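Local coordinates for polymerase X (Deinococcus radiodurans, PDB 2W9M), which probably extends DNA strands from deoxyribonucleoside triphosphates as a family X repair polymerase that also carries a zinc-binding PHP domain, at residues P84-L92 with S365-G373. Numbering follows the deposited sequence.
Sequences PLEAAAGQL and SRAAYYANG
Helix 83-91 lies against the loop that follows strand 358-364, which has no regular structure, the backbones coming nearest where the CA atoms of Ala88 and Tyr370 are 5.4 Å apart. Tyr370 reaches from the loop to the helix, its CG anti to the carbonyl carbon (chi1 -61°), which lays the ring along Ala87 and Ala88. Its CE1 is 3.5 Å from Ala87 CB, while Ala88 CB packs on CB and CG at the root of the side chain. At the far end the phenol oxygen abuts Pro84 CB, and Pro84 O sits over one ring face, offset toward the rim; Tyr369 CD2 lies over the opposite face. Gln91 comes in at the ring's edge and, extended beyond CG, carries its amide to the loop backbone. There OE1 accepts from Tyr370 N at 2.8 Å, a bent bond (142° at the hydrogen) whose donor is tilted 20° from the carbonyl plane. Tyr369 N lies 2.9 Å from the same OE1 but is too poorly angled to bond. Leu92 CD2 rests 3.3 Å from Tyr370 O, and Ala371, its side chain about 5 Å from a bound zinc ion, sets CB against Gln91 O. Leu24 and Tyr37 also touch the Tyr370 side chain, tying it to helices 10-26 and 34-45. A serine in place of Tyr370 would probably open a gap beside Ala87 and Pro84, though the backbone bond to Gln91 could remain. One directional hydrogen bond amid largely apolar contacts thus joins the N-terminal polymerase part to the PHP domain.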
ATOM      1  N   PRO A  84       9.131 -18.889 -13.729  1.00 43.30           N
ATOM      2  CA  PRO A  84       9.297 -17.468 -14.059  1.00 52.50           C
ATOM      3  C   PRO A  84       8.101 -16.584 -13.680  1.00 44.00           C
ATOM      4  O   PRO A  84       8.311 -15.452 -13.240  1.00 37.49           O
ATOM      5  CB  PRO A  84       9.494 -17.492 -15.578  1.00 46.23           C
ATOM      6  CG  PRO A  84      10.182 -18.788 -15.819  1.00 55.38           C
ATOM      7  CD  PRO A  84       9.571 -19.758 -14.837  1.00 48.89           C
ATOM      8  N   LEU A  85       6.878 -17.082 -13.843  1.00 33.89           N
ATOM      9  CA  LEU A  85       5.695 -16.295 -13.497  1.00 37.62           C
ATOM     10  C   LEU A  85       5.532 -16.131 -11.988  1.00 36.17           C
ATOM     11  O   LEU A  85       5.044 -15.100 -11.519  1.00 42.85           O
ATOM     12  CB  LEU A  85       4.432 -16.904 -14.108  1.00 41.64           C
ATOM     13  CG  LEU A  85       4.357 -16.809 -15.631  1.00 38.00           C
ATOM     14  CD1 LEU A  85       3.053 -17.396 -16.153  1.00 41.51           C
ATOM     15  CD2 LEU A  85       4.514 -15.364 -16.070  1.00 37.90           C
ATOM     16  N   GLU A  86       5.945 -17.142 -11.230  1.00 35.95           N
ATOM     17  CA  GLU A  86       5.903 -17.064  -9.773  1.00 38.44           C
ATOM     18  C   GLU A  86       6.907 -16.047  -9.245  1.00 33.18           C
ATOM     19  O   GLU A  86       6.620 -15.308  -8.306  1.00 35.09           O
ATOM     20  CB  GLU A  86       6.160 -18.435  -9.152  1.00 46.72           C
ATOM     21  CG  GLU A  86       5.195 -19.514  -9.614  1.00 57.00           C
ATOM     22  CD  GLU A  86       3.749 -19.212  -9.253  1.00 81.06           C
ATOM     23  OE1 GLU A  86       3.328 -18.041  -9.373  1.00 80.81           O
ATOM     24  OE2 GLU A  86       3.030 -20.151  -8.852  1.00 85.95           O
ATOM     25  N   ALA A  87       8.086 -16.019  -9.857  1.00 28.60           N
ATOM     26  CA  ALA A  87       9.104 -15.034  -9.516  1.00 29.78           C
ATOM     27  C   ALA A  87       8.549 -13.633  -9.715  1.00 35.42           C
ATOM     28  O   ALA A  87       8.690 -12.773  -8.847  1.00 47.57           O
ATOM     29  CB  ALA A  87      10.353 -15.237 -10.364  1.00 26.02           C
ATOM     30  N   ALA A  88       7.905 -13.409 -10.858  1.00 30.49           N
ATOM     31  CA  ALA A  88       7.347 -12.099 -11.178  1.00 31.71           C
ATOM     32  C   ALA A  88       6.251 -11.669 -10.199  1.00 39.07           C
ATOM     33  O   ALA A  88       6.150 -10.488  -9.852  1.00 34.72           O
ATOM     34  CB  ALA A  88       6.825 -12.079 -12.603  1.00 34.73           C
ATOM     35  N   ALA A  89       5.431 -12.620  -9.757  1.00 25.30           N
ATOM     36  CA  ALA A  89       4.369 -12.301  -8.809  1.00 34.69           C
ATOM     37  C   ALA A  89       4.950 -11.706  -7.531  1.00 33.35           C
ATOM     38  O   ALA A  89       4.325 -10.864  -6.887  1.00 36.53           O
ATOM     39  CB  ALA A  89       3.537 -13.534  -8.492  1.00 23.46           C
ATOM     40  N   GLY A  90       6.154 -12.141  -7.175  1.00 30.88           N
ATOM     41  CA  GLY A  90       6.789 -11.695  -5.949  1.00 32.34           C
ATOM     42  C   GLY A  90       7.619 -10.434  -6.104  1.00 38.12           C
ATOM     43  O   GLY A  90       7.973  -9.795  -5.111  1.00 35.50           O
ATOM     44  N   GLN A  91       7.922 -10.066  -7.346  1.00 33.72           N
ATOM     45  CA  GLN A  91       8.790  -8.921  -7.602  1.00 36.10           C
ATOM     46  C   GLN A  91       8.026  -7.683  -8.045  1.00 32.38           C
ATOM     47  O   GLN A  91       8.391  -6.557  -7.696  1.00 43.12           O
ATOM     48  CB  GLN A  91       9.843  -9.280  -8.646  1.00 28.76           C
ATOM     49  CG  GLN A  91      10.765 -10.396  -8.207  1.00 30.82           C
ATOM     50  CD  GLN A  91      11.730 -10.792  -9.293  1.00 36.17           C
ATOM     51  OE1 GLN A  91      12.010 -10.009 -10.198  1.00 39.99           O
ATOM     52  NE2 GLN A  91      12.244 -12.014  -9.214  1.00 38.41           N
ATOM     53  N   LEU A  92       6.964  -7.895  -8.817  1.00 30.17           N
ATOM     54  CA  LEU A  92       6.199  -6.792  -9.384  1.00 31.52           C
ATOM     55  C   LEU A  92       5.358  -6.053  -8.343  1.00 29.42           C
ATOM     56  O   LEU A  92       4.950  -6.634  -7.336  1.00 32.70           O
ATOM     57  CB  LEU A  92       5.321  -7.297 -10.530  1.00 34.07           C
ATOM     58  CG  LEU A  92       6.099  -7.756 -11.769  1.00 35.29           C
ATOM     59  CD1 LEU A  92       5.161  -8.353 -12.804  1.00 35.76           C
ATOM     60  CD2 LEU A  92       6.912  -6.608 -12.371  1.00 29.80           C
ATOM     61  N   SER A 365      17.429  -4.422  -6.908  1.00 24.25           N
ATOM     62  CA  SER A 365      18.772  -4.869  -7.240  1.00 32.09           C
ATOM     63  C   SER A 365      18.762  -6.094  -8.150  1.00 30.26           C
ATOM     64  O   SER A 365      17.723  -6.721  -8.339  1.00 36.78           O
ATOM     65  CB  SER A 365      19.528  -5.188  -5.956  1.00 26.71           C
ATOM     66  OG  SER A 365      18.738  -5.983  -5.095  1.00 24.06           O
ATOM     67  N   ARG A 366      19.926  -6.401  -8.722  1.00 36.81           N
ATOM     68  CA  ARG A 366      20.177  -7.633  -9.478  1.00 31.00           C
ATOM     69  C   ARG A 366      19.040  -8.654  -9.452  1.00 36.85           C
ATOM     70  O   ARG A 366      18.344  -8.853 -10.445  1.00 37.81           O
ATOM     71  CB  ARG A 366      21.436  -8.317  -8.928  1.00 43.73           C
ATOM     72  CG  ARG A 366      22.695  -8.167  -9.758  1.00 55.65           C
ATOM     73  CD  ARG A 366      22.896  -9.377 -10.668  1.00 85.20           C
ATOM     74  NE  ARG A 366      22.538  -9.105 -12.058  1.00 97.99           N
ATOM     75  CZ  ARG A 366      22.330 -10.046 -12.977  1.00 89.14           C
ATOM     76  NH1 ARG A 366      22.428 -11.329 -12.650  1.00 68.77           N
ATOM     77  NH2 ARG A 366      22.014  -9.701 -14.221  1.00 68.45           N
ATOM     78  N   ALA A 367      18.872  -9.304  -8.304  1.00 31.58           N
ATOM     79  CA  ALA A 367      18.008 -10.477  -8.184  1.00 39.06           C
ATOM     80  C   ALA A 367      16.577 -10.270  -8.684  1.00 36.60           C
ATOM     81  O   ALA A 367      15.979 -11.185  -9.254  1.00 35.60           O
ATOM     82  CB  ALA A 367      18.010 -10.998  -6.752  1.00 20.78           C
ATOM     83  N   ALA A 368      16.024  -9.084  -8.457  1.00 32.56           N
ATOM     84  CA  ALA A 368      14.679  -8.777  -8.930  1.00 36.58           C
ATOM     85  C   ALA A 368      14.698  -8.611 -10.443  1.00 29.37           C
ATOM     86  O   ALA A 368      14.663  -7.494 -10.956  1.00 27.78           O
ATOM     87  CB  ALA A 368      14.135  -7.522  -8.252  1.00 32.62           C
ATOM     88  N   TYR A 369      14.744  -9.737 -11.149  1.00 37.04           N
ATOM     89  CA  TYR A 369      14.901  -9.751 -12.598  1.00 39.24           C
ATOM     90  C   TYR A 369      13.679  -9.224 -13.353  1.00 38.17           C
ATOM     91  O   TYR A 369      13.816  -8.500 -14.339  1.00 39.77           O
ATOM     92  CB  TYR A 369      15.237 -11.166 -13.074  1.00 46.83           C
ATOM     93  CG  TYR A 369      15.566 -11.239 -14.543  1.00 51.80           C
ATOM     94  CD1 TYR A 369      16.877 -11.131 -14.985  1.00 64.03           C
ATOM     95  CD2 TYR A 369      14.566 -11.406 -15.490  1.00 59.10           C
ATOM     96  CE1 TYR A 369      17.184 -11.192 -16.329  1.00 77.10           C
ATOM     97  CE2 TYR A 369      14.863 -11.468 -16.839  1.00 74.08           C
ATOM     98  CZ  TYR A 369      16.174 -11.362 -17.250  1.00 80.35           C
ATOM     99  OH  TYR A 369      16.479 -11.417 -18.587  1.00 76.08           O
ATOM    100  N   TYR A 370      12.489  -9.590 -12.891  1.00 37.62           N
ATOM    101  CA  TYR A 370      11.263  -9.209 -13.580  1.00 34.70           C
ATOM    102  C   TYR A 370      10.817  -7.802 -13.213  1.00 33.11           C
ATOM    103  O   TYR A 370       9.809  -7.313 -13.717  1.00 49.34           O
ATOM    104  CB  TYR A 370      10.153 -10.227 -13.309  1.00 34.26           C
ATOM    105  CG  TYR A 370      10.499 -11.612 -13.805  1.00 40.44           C
ATOM    106  CD1 TYR A 370      11.085 -12.546 -12.960  1.00 43.78           C
ATOM    107  CD2 TYR A 370      10.268 -11.976 -15.125  1.00 45.46           C
ATOM    108  CE1 TYR A 370      11.419 -13.811 -13.412  1.00 51.46           C
ATOM    109  CE2 TYR A 370      10.597 -13.239 -15.587  1.00 50.09           C
ATOM    110  CZ  TYR A 370      11.172 -14.152 -14.725  1.00 60.87           C
ATOM    111  OH  TYR A 370      11.503 -15.409 -15.176  1.00 61.13           O
ATOM    112  N   ALA A 371      11.582  -7.152 -12.342  1.00 36.46           N
ATOM    113  CA  ALA A 371      11.295  -5.779 -11.944  1.00 21.86           C
ATOM    114  C   ALA A 371      12.409  -4.834 -12.394  1.00 33.76           C
ATOM    115  O   ALA A 371      12.531  -3.718 -11.891  1.00 28.62           O
ATOM    116  CB  ALA A 371      11.101  -5.701 -10.449  1.00 28.32           C
ATOM    117  N   ASN A 372      13.223  -5.298 -13.340  1.00 36.01           N
ATOM    118  CA  ASN A 372      14.289  -4.489 -13.919  1.00 24.88           C
ATOM    119  C   ASN A 372      15.306  -4.021 -12.881  1.00 24.38           C
ATOM    120  O   ASN A 372      15.709  -2.858 -12.873  1.00 26.91           O
ATOM    121  CB  ASN A 372      13.693  -3.292 -14.669  1.00 28.07           C
ATOM    122  CG  ASN A 372      14.695  -2.610 -15.582  1.00 36.18           C
ATOM    123  OD1 ASN A 372      15.536  -3.260 -16.207  1.00 37.90           O
ATOM    124  ND2 ASN A 372      14.602  -1.288 -15.672  1.00 39.59           N
ATOM    125  N   GLY A 373      15.714  -4.936 -12.010  1.00 22.41           N
ATOM    126  CA  GLY A 373      16.663  -4.625 -10.958  1.00 21.90           C
ATOM    127  C   GLY A 373      17.997  -4.146 -11.499  1.00 28.49           C
ATOM    128  O   GLY A 373      18.371  -4.463 -12.622  1.00 29.22           O
TER